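Local structure of putative acyl-CoA N-acyltransferase (Klebsiella pneumoniae subsp. pneumoniae, 3LOD) at residues 108-117 against 145-154; 48-56 against 95-103. The protein is probably an acyl-CoA-dependent acyltransferase of the GNAT family, thought to transfer an acyl group from acyl-CoA to an acceptor. All coordinates share one frame; numbering follows the deposited sequence.

Contact 1 of 2, residues 108-117 against 145-154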
ATOM      1  N   CYS A 108     -11.765   1.545  10.177  1.00 24.20           N
ATOM      2  CA  CYS A 108     -10.903   0.409  10.113  1.00 22.60           C
ATOM      3  C   CYS A 108     -10.059   0.462  11.388  1.00 22.55           C
ATOM      4  O   CYS A 108      -9.523   1.516  11.732  1.00 21.75           O
ATOM      5  CB  CYS A 108     -10.017   0.506   8.878  1.00 22.02           C
ATOM      6  SG  CYS A 108      -8.701  -0.791   8.882  1.00 21.89           S
ATOM      7  N   HIS A 109      -9.901  -0.669  12.070  1.00 21.36           N
ATOM      8  CA  HIS A 109      -9.176  -0.653  13.305  1.00 19.78           C
ATOM      9  C   HIS A 109      -7.784  -1.319  13.282  1.00 19.83           C
ATOM     10  O   HIS A 109      -6.956  -1.094  14.185  1.00 19.38           O
ATOM     11  CB  HIS A 109     -10.070  -1.301  14.349  1.00 19.38           C
ATOM     12  CG  HIS A 109     -10.498  -2.699  14.001  1.00 20.53           C
ATOM     13  ND1 HIS A 109      -9.626  -3.773  13.988  1.00 22.84           N
ATOM     14  CD2 HIS A 109     -11.713  -3.210  13.700  1.00 19.84           C
ATOM     15  CE1 HIS A 109     -10.291  -4.879  13.694  1.00 20.14           C
ATOM     16  NE2 HIS A 109     -11.557  -4.560  13.505  1.00 19.41           N
ATOM     17  N   THR A 110      -7.528  -2.157  12.288  1.00 19.27           N
ATOM     18  CA  THR A 110      -6.245  -2.865  12.206  1.00 19.29           C
ATOM     19  C   THR A 110      -5.917  -2.962  10.733  1.00 20.43           C
ATOM     20  O   THR A 110      -6.797  -3.335   9.910  1.00 19.74           O
ATOM     21  CB  THR A 110      -6.376  -4.263  12.738  1.00 19.20           C
ATOM     22  OG1 THR A 110      -6.797  -4.209  14.111  1.00 20.78           O
ATOM     23  CG2 THR A 110      -5.088  -4.967  12.701  1.00 17.02           C
ATOM     24  N   LEU A 111      -4.679  -2.584  10.387  1.00 21.09           N
ATOM     25  CA  LEU A 111      -4.179  -2.785   9.038  1.00 21.95           C
ATOM     26  C   LEU A 111      -3.225  -3.900   9.012  1.00 21.87           C
ATOM     27  O   LEU A 111      -2.330  -3.901   9.818  1.00 23.11           O
ATOM     28  CB  LEU A 111      -3.403  -1.582   8.580  1.00 21.73           C
ATOM     29  CG  LEU A 111      -4.215  -0.665   7.733  1.00 24.36           C
ATOM     30  CD1 LEU A 111      -3.211   0.265   7.122  1.00 25.85           C
ATOM     31  CD2 LEU A 111      -4.994  -1.493   6.672  1.00 25.35           C
ATOM     32  N   ARG A 112      -3.363  -4.811   8.061  1.00 21.73           N
ATOM     33  CA  ARG A 112      -2.385  -5.868   7.896  1.00 21.81           C
ATOM     34  C   ARG A 112      -1.834  -5.858   6.507  1.00 21.65           C
ATOM     35  O   ARG A 112      -2.500  -5.358   5.604  1.00 20.73           O
ATOM     36  CB  ARG A 112      -3.065  -7.205   8.040  1.00 21.86           C
ATOM     37  CG  ARG A 112      -3.922  -7.250   9.182  1.00 24.55           C
ATOM     38  CD  ARG A 112      -5.145  -8.001   8.818  1.00 27.50           C
ATOM     39  NE  ARG A 112      -5.399  -8.857   9.938  1.00 27.73           N
ATOM     40  CZ  ARG A 112      -6.307  -9.806   9.923  1.00 30.60           C
ATOM     41  NH1 ARG A 112      -7.068  -9.948   8.827  1.00 28.33           N
ATOM     42  NH2 ARG A 112      -6.479 -10.554  11.020  1.00 32.23           N
ATOM     43  N   LEU A 113      -0.663  -6.483   6.307  1.00 21.73           N
ATOM     44  CA  LEU A 113      -0.146  -6.602   4.957  1.00 23.49           C
ATOM     45  C   LEU A 113       0.678  -7.859   4.834  1.00 24.50           C
ATOM     46  O   LEU A 113       1.223  -8.346   5.834  1.00 24.65           O
ATOM     47  CB  LEU A 113       0.702  -5.342   4.568  1.00 22.52           C
ATOM     48  CG  LEU A 113       1.887  -5.161   5.509  1.00 22.64           C
ATOM     49  CD1 LEU A 113       3.090  -5.956   4.998  1.00 18.54           C
ATOM     50  CD2 LEU A 113       2.264  -3.727   5.781  1.00 21.40           C
ATOM     51  N   GLU A 114       0.778  -8.358   3.601  1.00 25.76           N
ATOM     52  CA  GLU A 114       1.720  -9.406   3.216  1.00 27.38           C
ATOM     53  C   GLU A 114       2.675  -8.784   2.164  1.00 28.22           C
ATOM     54  O   GLU A 114       2.208  -8.160   1.225  1.00 28.29           O
ATOM     55  CB  GLU A 114       0.926 -10.594   2.627  1.00 27.08           C
ATOM     56  CG  GLU A 114       1.730 -11.854   2.184  1.00 29.29           C
ATOM     57  CD  GLU A 114       2.576 -11.686   0.890  1.00 35.42           C
ATOM     58  OE1 GLU A 114       2.061 -11.267  -0.192  1.00 35.48           O
ATOM     59  OE2 GLU A 114       3.791 -12.004   0.962  1.00 37.84           O
ATOM     60  N   THR A 115       3.991  -8.914   2.349  1.00 29.74           N
ATOM     61  CA  THR A 115       4.978  -8.819   1.241  1.00 31.28           C
ATOM     62  C   THR A 115       6.013  -9.918   1.305  1.00 32.02           C
ATOM     63  O   THR A 115       6.264 -10.476   2.371  1.00 31.92           O
ATOM     64  CB  THR A 115       5.907  -7.570   1.287  1.00 31.58           C
ATOM     65  OG1 THR A 115       6.044  -7.102   2.643  1.00 30.78           O
ATOM     66  CG2 THR A 115       5.467  -6.482   0.286  1.00 33.08           C
ATOM     67  N   GLY A 116       6.705 -10.126   0.182  1.00 33.59           N
ATOM     68  CA  GLY A 116       7.824 -11.065   0.140  1.00 34.50           C
ATOM     69  C   GLY A 116       8.994 -10.632   1.009  1.00 34.45           C
ATOM     70  O   GLY A 116       9.176  -9.428   1.271  1.00 32.72           O
ATOM     71  N   ILE A 117       9.772 -11.625   1.461  1.00 35.42           N
ATOM     72  CA  ILE A 117      10.974 -11.351   2.257  1.00 36.53           C
ATOM     73  C   ILE A 117      11.997 -10.604   1.452  1.00 37.24           C
ATOM     74  O   ILE A 117      12.862  -9.979   2.043  1.00 38.40           O
ATOM     75  CB  ILE A 117      11.763 -12.594   2.734  1.00 36.88           C
ATOM     76  CG1 ILE A 117      11.636 -13.767   1.741  1.00 37.43           C
ATOM     77  CG2 ILE A 117      11.482 -12.883   4.220  1.00 36.43           C
ATOM     78  CD1 ILE A 117      12.568 -14.986   2.065  1.00 40.39           C
ATOM     79  N   LEU A 145       8.926 -17.934   2.183  1.00 41.72           N
ATOM     80  CA  LEU A 145       8.749 -16.665   2.822  1.00 40.19           C
ATOM     81  C   LEU A 145       7.862 -15.640   2.137  1.00 39.83           C
ATOM     82  O   LEU A 145       8.001 -15.286   0.969  1.00 39.85           O
ATOM     83  CB  LEU A 145      10.045 -16.110   3.339  1.00 39.75           C
ATOM     84  CG  LEU A 145      10.452 -16.849   4.608  1.00 39.53           C
ATOM     85  CD1 LEU A 145      10.319 -15.969   5.824  1.00 38.06           C
ATOM     86  CD2 LEU A 145       9.681 -18.146   4.774  1.00 38.60           C
ATOM     87  N   SER A 146       6.864 -15.285   2.921  1.00 38.08           N
ATOM     88  CA  SER A 146       6.103 -14.060   2.919  1.00 36.04           C
ATOM     89  C   SER A 146       6.426 -13.488   4.286  1.00 35.07           C
ATOM     90  O   SER A 146       6.904 -14.225   5.197  1.00 35.04           O
ATOM     91  CB  SER A 146       4.620 -14.376   2.880  1.00 35.92           C
ATOM     92  OG  SER A 146       4.210 -14.725   1.580  1.00 35.83           O
ATOM     93  N   VAL A 147       6.189 -12.189   4.430  1.00 32.84           N
ATOM     94  CA  VAL A 147       6.215 -11.517   5.737  1.00 31.46           C
ATOM     95  C   VAL A 147       4.853 -10.870   5.905  1.00 30.33           C
ATOM     96  O   VAL A 147       4.387 -10.141   5.019  1.00 29.65           O
ATOM     97  CB  VAL A 147       7.298 -10.420   5.812  1.00 31.61           C
ATOM     98  CG1 VAL A 147       7.450  -9.897   7.212  1.00 30.29           C
ATOM     99  CG2 VAL A 147       8.609 -10.977   5.349  1.00 31.77           C
ATOM    100  N   PHE A 148       4.211 -11.183   7.022  1.00 28.93           N
ATOM    101  CA  PHE A 148       2.946 -10.615   7.373  1.00 27.77           C
ATOM    102  C   PHE A 148       3.228  -9.625   8.451  1.00 27.32           C
ATOM    103  O   PHE A 148       4.071  -9.912   9.314  1.00 27.25           O
ATOM    104  CB  PHE A 148       2.044 -11.702   7.899  1.00 27.42           C
ATOM    105  CG  PHE A 148       1.848 -12.812   6.921  1.00 28.26           C
ATOM    106  CD1 PHE A 148       0.918 -12.681   5.875  1.00 27.56           C
ATOM    107  CD2 PHE A 148       2.596 -13.994   7.026  1.00 28.48           C
ATOM    108  CE1 PHE A 148       0.727 -13.705   4.943  1.00 25.66           C
ATOM    109  CE2 PHE A 148       2.411 -15.025   6.105  1.00 27.50           C
ATOM    110  CZ  PHE A 148       1.471 -14.870   5.053  1.00 26.44           C
ATOM    111  N   MET A 149       2.533  -8.473   8.404  1.00 25.34           N
ATOM    112  CA  MET A 149       2.703  -7.398   9.392  1.00 23.51           C
ATOM    113  C   MET A 149       1.366  -6.753   9.721  1.00 24.45           C
ATOM    114  O   MET A 149       0.439  -6.769   8.922  1.00 25.48           O
ATOM    115  CB  MET A 149       3.743  -6.339   8.897  1.00 23.03           C
ATOM    116  CG  MET A 149       5.037  -6.906   8.228  1.00 16.66           C
ATOM    117  SD  MET A 149       6.390  -5.665   7.945  1.00 10.45           S
ATOM    118  CE  MET A 149       6.694  -5.383   9.709  1.00  9.67           C
ATOM    119  N   GLU A 150       1.211  -6.200  10.914  1.00 25.09           N
ATOM    120  CA  GLU A 150       0.030  -5.412  11.154  1.00 24.99           C
ATOM    121  C   GLU A 150       0.278  -4.339  12.161  1.00 24.47           C
ATOM    122  O   GLU A 150       1.313  -4.306  12.777  1.00 23.06           O
ATOM    123  CB  GLU A 150      -1.173  -6.267  11.551  1.00 26.04           C
ATOM    124  CG  GLU A 150      -1.078  -6.984  12.932  1.00 29.23           C
ATOM    125  CD  GLU A 150      -2.442  -7.516  13.450  1.00 31.63           C
ATOM    126  OE1 GLU A 150      -2.698  -7.394  14.683  1.00 32.41           O
ATOM    127  OE2 GLU A 150      -3.249  -8.037  12.621  1.00 32.51           O
ATOM    128  N   LYS A 151      -0.706  -3.471  12.307  1.00 24.82           N
ATOM    129  CA  LYS A 151      -0.609  -2.279  13.098  1.00 26.09           C
ATOM    130  C   LYS A 151      -2.035  -1.899  13.563  1.00 26.51           C
ATOM    131  O   LYS A 151      -2.947  -1.829  12.739  1.00 25.65           O
ATOM    132  CB  LYS A 151      -0.089  -1.172  12.205  1.00 25.99           C
ATOM    133  CG  LYS A 151       0.093   0.114  12.938  1.00 27.99           C
ATOM    134  CD  LYS A 151       0.393   1.227  11.989  1.00 26.96           C
ATOM    135  CE  LYS A 151       0.585   2.469  12.786  1.00 25.91           C
ATOM    136  NZ  LYS A 151       1.187   3.511  11.952  1.00 25.29           N
ATOM    137  N   PRO A 152      -2.227  -1.653  14.879  1.00 27.61           N
ATOM    138  CA  PRO A 152      -3.536  -1.148  15.335  1.00 28.17           C
ATOM    139  C   PRO A 152      -3.659   0.312  15.006  1.00 29.32           C
ATOM    140  O   PRO A 152      -2.731   1.075  15.204  1.00 29.72           O
ATOM    141  CB  PRO A 152      -3.505  -1.372  16.849  1.00 27.34           C
ATOM    142  CG  PRO A 152      -2.115  -1.481  17.230  1.00 26.99           C
ATOM    143  CD  PRO A 152      -1.306  -1.893  16.014  1.00 27.87           C
ATOM    144  N   LEU A 153      -4.790   0.715  14.473  1.00 31.85           N
ATOM    145  CA  LEU A 153      -4.888   2.088  14.003  1.00 33.97           C
ATOM    146  C   LEU A 153      -5.478   3.025  15.023  1.00 37.39           C
ATOM    147  O   LEU A 153      -5.029   4.177  15.142  1.00 38.81           O
ATOM    148  CB  LEU A 153      -5.736   2.167  12.746  1.00 32.75           C
ATOM    149  CG  LEU A 153      -5.262   1.520  11.447  1.00 27.23           C
ATOM    150  CD1 LEU A 153      -6.139   2.096  10.378  1.00 22.18           C
ATOM    151  CD2 LEU A 153      -3.818   1.819  11.136  1.00 22.41           C
ATOM    152  N   PHE A 154      -6.469   2.524  15.763  1.00 40.99           N
ATOM    153  CA  PHE A 154      -7.533   3.366  16.416  1.00 44.16           C
ATOM    154  C   PHE A 154      -8.691   3.733  15.374  1.00 44.64           C
ATOM    155  O   PHE A 154      -9.366   4.791  15.395  1.00 45.50           O
ATOM    156  CB  PHE A 154      -6.928   4.561  17.229  1.00 44.94           C
ATOM    157  CG  PHE A 154      -5.676   4.189  18.060  1.00 48.99           C
ATOM    158  CD1 PHE A 154      -5.680   3.073  18.929  1.00 51.25           C
ATOM    159  CD2 PHE A 154      -4.510   4.958  17.972  1.00 53.06           C
ATOM    160  CE1 PHE A 154      -4.554   2.721  19.683  1.00 53.04           C
ATOM    161  CE2 PHE A 154      -3.359   4.613  18.738  1.00 55.32           C
ATOM    162  CZ  PHE A 154      -3.391   3.492  19.594  1.00 54.87           C
TER
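Strands 110-116 and 146-152 form an antiparallel pair in the mixed sheet of the GNAT fold, zipped by backbone bonds between Leu111 and Lys151, Leu113 and Met149, and Thr115 and Val147, two for each pair. Beyond the strands, Leu153 N gives a nearly straight bond to His109 O (2.8 Å, 178° at the hydrogen), although it meets that oxygen from above the carbonyl plane.

The side chains of Thr110, Arg112, Glu114, Phe148 and Glu150 share one face of the pair. Glu150 runs alongside Arg112, pointing the same way; its OE2 lies at the edge of the guanidinium, 3.5 Å from Arg112 NE, in a salt bridge, with the guanidinium and carboxylate planes 37° apart. The methyl of Thr110, CG2, touches the same carboxylate, which also has a weak, long ion pair with Arg134. Further along, Ser146 OG donates to Glu114 OE2 at 2.8 Å, approaching from above the carboxylate plane. A bend at chi2 (-72°) in Glu114 folds the acid toward the serine, while its CG stands 3.5 Å from Phe148 CE1, oblique to the ring. Phe148 meets a second ring, that of Phe137.

The other face is mostly apolar. Leu113 and Met149 lie side by side, CD1 of the leucine 3.9 Å from CG of the methionine, and Leu111 CG sits 4.2 Å from CD2 of Leu153, just past the end of strand 146-152.

Helix 120-128 packs on this apolar face through Tyr126, which touches both Leu113 and Met149, and through Ile123 against Val147. At the other end helix 91-104 meets Cys108 and Leu153 with Ala103. Parallel strand 74-82 flanks 110-116, and short strand 132-134 borders 146-152.

Contact 2 of 2, residues 48-56 against 95-103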
ATOM      1  N   THR A  48     -15.204  -1.020  -1.127  1.00 35.09           N
ATOM      2  CA  THR A  48     -14.324  -1.769  -0.275  1.00 32.58           C
ATOM      3  C   THR A  48     -12.858  -1.504  -0.576  1.00 31.41           C
ATOM      4  O   THR A  48     -11.990  -2.062   0.088  1.00 31.87           O
ATOM      5  CB  THR A  48     -14.580  -3.290  -0.363  1.00 33.42           C
ATOM      6  OG1 THR A  48     -14.000  -3.814  -1.572  1.00 31.89           O
ATOM      7  CG2 THR A  48     -16.100  -3.622  -0.239  1.00 31.65           C
ATOM      8  N   VAL A  49     -12.564  -0.643  -1.543  1.00 28.88           N
ATOM      9  CA  VAL A  49     -11.176  -0.382  -1.901  1.00 26.74           C
ATOM     10  C   VAL A  49     -10.809   1.089  -1.725  1.00 25.47           C
ATOM     11  O   VAL A  49     -11.492   1.969  -2.261  1.00 25.10           O
ATOM     12  CB  VAL A  49     -10.919  -0.782  -3.387  1.00 27.78           C
ATOM     13  CG1 VAL A  49      -9.470  -0.410  -3.865  1.00 26.87           C
ATOM     14  CG2 VAL A  49     -11.235  -2.274  -3.626  1.00 26.15           C
ATOM     15  N   ILE A  50      -9.758   1.359  -0.949  1.00 23.51           N
ATOM     16  CA  ILE A  50      -9.153   2.688  -0.916  1.00 21.80           C
ATOM     17  C   ILE A  50      -7.875   2.617  -1.730  1.00 22.38           C
ATOM     18  O   ILE A  50      -7.034   1.717  -1.515  1.00 22.37           O
ATOM     19  CB  ILE A  50      -8.760   3.124   0.512  1.00 21.80           C
ATOM     20  CG1 ILE A  50      -9.991   3.357   1.383  1.00 20.33           C
ATOM     21  CG2 ILE A  50      -7.865   4.377   0.520  1.00 16.51           C
ATOM     22  CD1 ILE A  50      -9.617   3.196   2.856  1.00 18.67           C
ATOM     23  N   ALA A  51      -7.712   3.583  -2.623  1.00 21.63           N
ATOM     24  CA  ALA A  51      -6.571   3.629  -3.487  1.00 21.72           C
ATOM     25  C   ALA A  51      -6.149   5.082  -3.614  1.00 21.94           C
ATOM     26  O   ALA A  51      -6.981   5.973  -3.893  1.00 22.18           O
ATOM     27  CB  ALA A  51      -6.954   3.098  -4.817  1.00 22.06           C
ATOM     28  N   LEU A  52      -4.854   5.309  -3.444  1.00 21.06           N
ATOM     29  CA  LEU A  52      -4.267   6.664  -3.460  1.00 20.32           C
ATOM     30  C   LEU A  52      -3.011   6.750  -4.330  1.00 19.15           C
ATOM     31  O   LEU A  52      -2.326   5.731  -4.530  1.00 19.05           O
ATOM     32  CB  LEU A  52      -3.879   7.068  -2.031  1.00 19.04           C
ATOM     33  CG  LEU A  52      -4.963   7.151  -0.946  1.00 20.92           C
ATOM     34  CD1 LEU A  52      -4.391   7.629   0.415  1.00 18.13           C
ATOM     35  CD2 LEU A  52      -6.155   8.007  -1.366  1.00 18.27           C
ATOM     36  N   ALA A  53      -2.684   7.955  -4.797  1.00 18.53           N
ATOM     37  CA  ALA A  53      -1.438   8.195  -5.579  1.00 18.72           C
ATOM     38  C   ALA A  53      -0.647   9.365  -5.030  1.00 19.25           C
ATOM     39  O   ALA A  53      -1.232  10.289  -4.460  1.00 19.33           O
ATOM     40  CB  ALA A  53      -1.764   8.449  -7.022  1.00 17.17           C
ATOM     41  N   ILE A  54       0.676   9.335  -5.192  1.00 20.58           N
ATOM     42  CA  ILE A  54       1.502  10.514  -4.931  1.00 21.79           C
ATOM     43  C   ILE A  54       2.017  11.071  -6.218  1.00 21.98           C
ATOM     44  O   ILE A  54       2.539  10.350  -7.078  1.00 23.23           O
ATOM     45  CB  ILE A  54       2.733  10.213  -4.126  1.00 22.48           C
ATOM     46  CG1 ILE A  54       2.564   8.956  -3.371  1.00 23.94           C
ATOM     47  CG2 ILE A  54       3.055  11.320  -3.085  1.00 23.50           C
ATOM     48  CD1 ILE A  54       3.920   8.366  -3.169  1.00 29.29           C
ATOM     49  N   ARG A  55       1.930  12.384  -6.317  1.00 22.85           N
ATOM     50  CA  ARG A  55       2.159  13.085  -7.545  1.00 22.41           C
ATOM     51  C   ARG A  55       3.253  14.067  -7.311  1.00 22.64           C
ATOM     52  O   ARG A  55       3.334  14.697  -6.261  1.00 21.24           O
ATOM     53  CB  ARG A  55       0.875  13.784  -7.981  1.00 21.92           C
ATOM     54  CG  ARG A  55      -0.390  12.968  -7.680  1.00 23.72           C
ATOM     55  CD  ARG A  55      -1.652  13.460  -8.399  1.00 22.10           C
ATOM     56  NE  ARG A  55      -1.649  12.919  -9.751  1.00 23.79           N
ATOM     57  CZ  ARG A  55      -2.435  11.946 -10.219  1.00 23.38           C
ATOM     58  NH1 ARG A  55      -3.374  11.382  -9.459  1.00 21.03           N
ATOM     59  NH2 ARG A  55      -2.285  11.566 -11.488  1.00 22.17           N
ATOM     60  N   SER A  56       4.099  14.177  -8.314  1.00 24.18           N
ATOM     61  CA  SER A  56       5.132  15.162  -8.338  1.00 26.66           C
ATOM     62  C   SER A  56       4.484  16.564  -8.352  1.00 28.31           C
ATOM     63  O   SER A  56       3.241  16.682  -8.410  1.00 28.19           O
ATOM     64  CB  SER A  56       6.053  14.921  -9.540  1.00 26.25           C
ATOM     65  OG  SER A  56       5.499  15.424 -10.745  1.00 28.66           O
ATOM     66  N   LEU A  95       2.631   8.697   2.016  1.00 23.01           N
ATOM     67  CA  LEU A  95       1.566   7.853   1.460  1.00 23.09           C
ATOM     68  C   LEU A  95       0.942   6.915   2.497  1.00 23.80           C
ATOM     69  O   LEU A  95      -0.268   6.898   2.696  1.00 23.53           O
ATOM     70  CB  LEU A  95       2.090   7.004   0.297  1.00 22.11           C
ATOM     71  CG  LEU A  95       1.142   5.986  -0.360  1.00 19.73           C
ATOM     72  CD1 LEU A  95      -0.111   6.639  -0.989  1.00 16.56           C
ATOM     73  CD2 LEU A  95       1.908   5.214  -1.439  1.00 20.51           C
ATOM     74  N   LEU A  96       1.782   6.112   3.128  1.00 24.19           N
ATOM     75  CA  LEU A  96       1.358   5.274   4.243  1.00 24.31           C
ATOM     76  C   LEU A  96       0.455   6.024   5.241  1.00 24.01           C
ATOM     77  O   LEU A  96      -0.642   5.543   5.566  1.00 25.42           O
ATOM     78  CB  LEU A  96       2.602   4.703   4.919  1.00 24.26           C
ATOM     79  CG  LEU A  96       2.390   3.805   6.122  1.00 26.40           C
ATOM     80  CD1 LEU A  96       1.624   2.573   5.683  1.00 30.70           C
ATOM     81  CD2 LEU A  96       3.719   3.406   6.759  1.00 24.42           C
ATOM     82  N   ALA A  97       0.858   7.212   5.691  1.00 22.96           N
ATOM     83  CA  ALA A  97       0.037   7.965   6.662  1.00 21.89           C
ATOM     84  C   ALA A  97      -1.306   8.343   6.073  1.00 21.43           C
ATOM     85  O   ALA A  97      -2.300   8.458   6.773  1.00 22.02           O
ATOM     86  CB  ALA A  97       0.745   9.189   7.097  1.00 20.99           C
ATOM     87  N   ALA A  98      -1.325   8.546   4.765  1.00 21.23           N
ATOM     88  CA  ALA A  98      -2.515   9.023   4.098  1.00 20.04           C
ATOM     89  C   ALA A  98      -3.500   7.875   3.925  1.00 20.18           C
ATOM     90  O   ALA A  98      -4.727   8.100   3.977  1.00 20.92           O
ATOM     91  CB  ALA A  98      -2.160   9.637   2.776  1.00 18.99           C
ATOM     92  N   LEU A  99      -2.986   6.650   3.734  1.00 18.90           N
ATOM     93  CA  LEU A  99      -3.838   5.471   3.600  1.00 18.69           C
ATOM     94  C   LEU A  99      -4.432   5.111   4.971  1.00 19.43           C
ATOM     95  O   LEU A  99      -5.603   4.730   5.105  1.00 18.47           O
ATOM     96  CB  LEU A  99      -3.035   4.280   3.039  1.00 18.78           C
ATOM     97  CG  LEU A  99      -2.657   4.349   1.543  1.00 16.04           C
ATOM     98  CD1 LEU A  99      -1.464   3.460   1.244  1.00 14.23           C
ATOM     99  CD2 LEU A  99      -3.819   3.930   0.684  1.00  5.39           C
ATOM    100  N   GLU A 100      -3.597   5.218   5.988  1.00 19.86           N
ATOM    101  CA  GLU A 100      -4.060   5.038   7.358  1.00 20.67           C
ATOM    102  C   GLU A 100      -5.152   6.051   7.635  1.00 20.83           C
ATOM    103  O   GLU A 100      -6.249   5.697   8.129  1.00 20.76           O
ATOM    104  CB  GLU A 100      -2.894   5.188   8.356  1.00 20.75           C
ATOM    105  CG  GLU A 100      -1.799   4.184   8.114  1.00 21.22           C
ATOM    106  CD  GLU A 100      -0.640   4.343   9.081  1.00 27.41           C
ATOM    107  OE1 GLU A 100      -0.497   5.430   9.695  1.00 29.47           O
ATOM    108  OE2 GLU A 100       0.130   3.368   9.228  1.00 28.22           O
ATOM    109  N   ALA A 101      -4.907   7.316   7.310  1.00 21.49           N
ATOM    110  CA  ALA A 101      -5.971   8.300   7.656  1.00 22.15           C
ATOM    111  C   ALA A 101      -7.294   7.880   6.984  1.00 22.54           C
ATOM    112  O   ALA A 101      -8.348   7.870   7.630  1.00 23.52           O
ATOM    113  CB  ALA A 101      -5.588   9.783   7.357  1.00 20.06           C
ATOM    114  N   LYS A 102      -7.235   7.464   5.719  1.00 22.90           N
ATOM    115  CA  LYS A 102      -8.459   7.089   5.020  1.00 23.62           C
ATOM    116  C   LYS A 102      -9.105   5.833   5.604  1.00 23.19           C
ATOM    117  O   LYS A 102     -10.342   5.689   5.591  1.00 23.26           O
ATOM    118  CB  LYS A 102      -8.273   7.053   3.489  1.00 23.84           C
ATOM    119  CG  LYS A 102      -8.214   8.500   2.961  1.00 29.02           C
ATOM    120  CD  LYS A 102      -8.974   8.808   1.630  1.00 36.15           C
ATOM    121  CE  LYS A 102     -10.498   8.635   1.727  1.00 40.23           C
ATOM    122  NZ  LYS A 102     -11.235   9.053   0.464  1.00 39.82           N
ATOM    123  N   ALA A 103      -8.281   4.946   6.142  1.00 22.74           N
ATOM    124  CA  ALA A 103      -8.807   3.714   6.693  1.00 23.14           C
ATOM    125  C   ALA A 103      -9.543   4.066   7.990  1.00 23.28           C
ATOM    126  O   ALA A 103     -10.666   3.613   8.214  1.00 24.35           O
ATOM    127  CB  ALA A 103      -7.694   2.701   6.921  1.00 22.16           C
TER
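Leu95 O accepts the helical bond of Leu99 N at 2.9 Å and, more weakly, Ala98 N, and the turn so fixed offers all three residues to strand 49-55. No hydrogen bond joins helix to strand. Their axes pass 9.2 Å apart with nearly opposed directions (151°), and the gap is filled by alternate strand residues, Ile50, Leu52 and Ile54.

Leu52 is the centre of the contact. With CG anti to its carbonyl carbon (chi1 -61°), it slides past Leu99 in the opposite direction, bringing CD1 to 3.8 Å from Leu99 CD2. That same methyl rests over the helix backbone, with Leu52 CD1 3.6 Å from Ala98 O, and touches the Ala98 methyl as well. Behind it, Leu52 CB meets Leu95 CD1 at 3.9 Å.

Toward the C-terminal end of the helix, Ile50 CD1 approaches Lys102 O at 3.8 Å, while its CG2 branch reaches Leu99 CD2 and Lys102 CB. The bent lysine chain passes near Leu52 CD2, and its NZ has a weak, long ion pair with Asp8. At the opposite end the Ile54 side chain crosses that of Leu95 obliquely, its CD1 4.1 Å from Leu95 CD2.

Ile67 and Met77 of the next two strands also touch Leu99, so helix 91-104 lies across several strands, as the helix after the fourth strand of the central sheet does in GNAT acyltransferases.

How the contacts relate
Both contacts belong to one sheet, but contact 1 joins two of its neighbouring strands, whereas contact 2 packs a helix upon it. Contact 2 is buried and held across by apolar packing alone; contact 1 is only partly buried and combines backbone bonds with a salt bridge and a serine-carboxylate bond. Chain order ties them, since helix 91-104 leads into strand 110-116, and Cys108 N probably bonds to Ala103 O where the helix gives way to the strand. Ala103 is shared by both contacts. Glu100, which points away from strand 49-55, joins them too: its OE2 forms a 2.9 Å salt bridge with Lys151 NZ, which also bonds to Asn129.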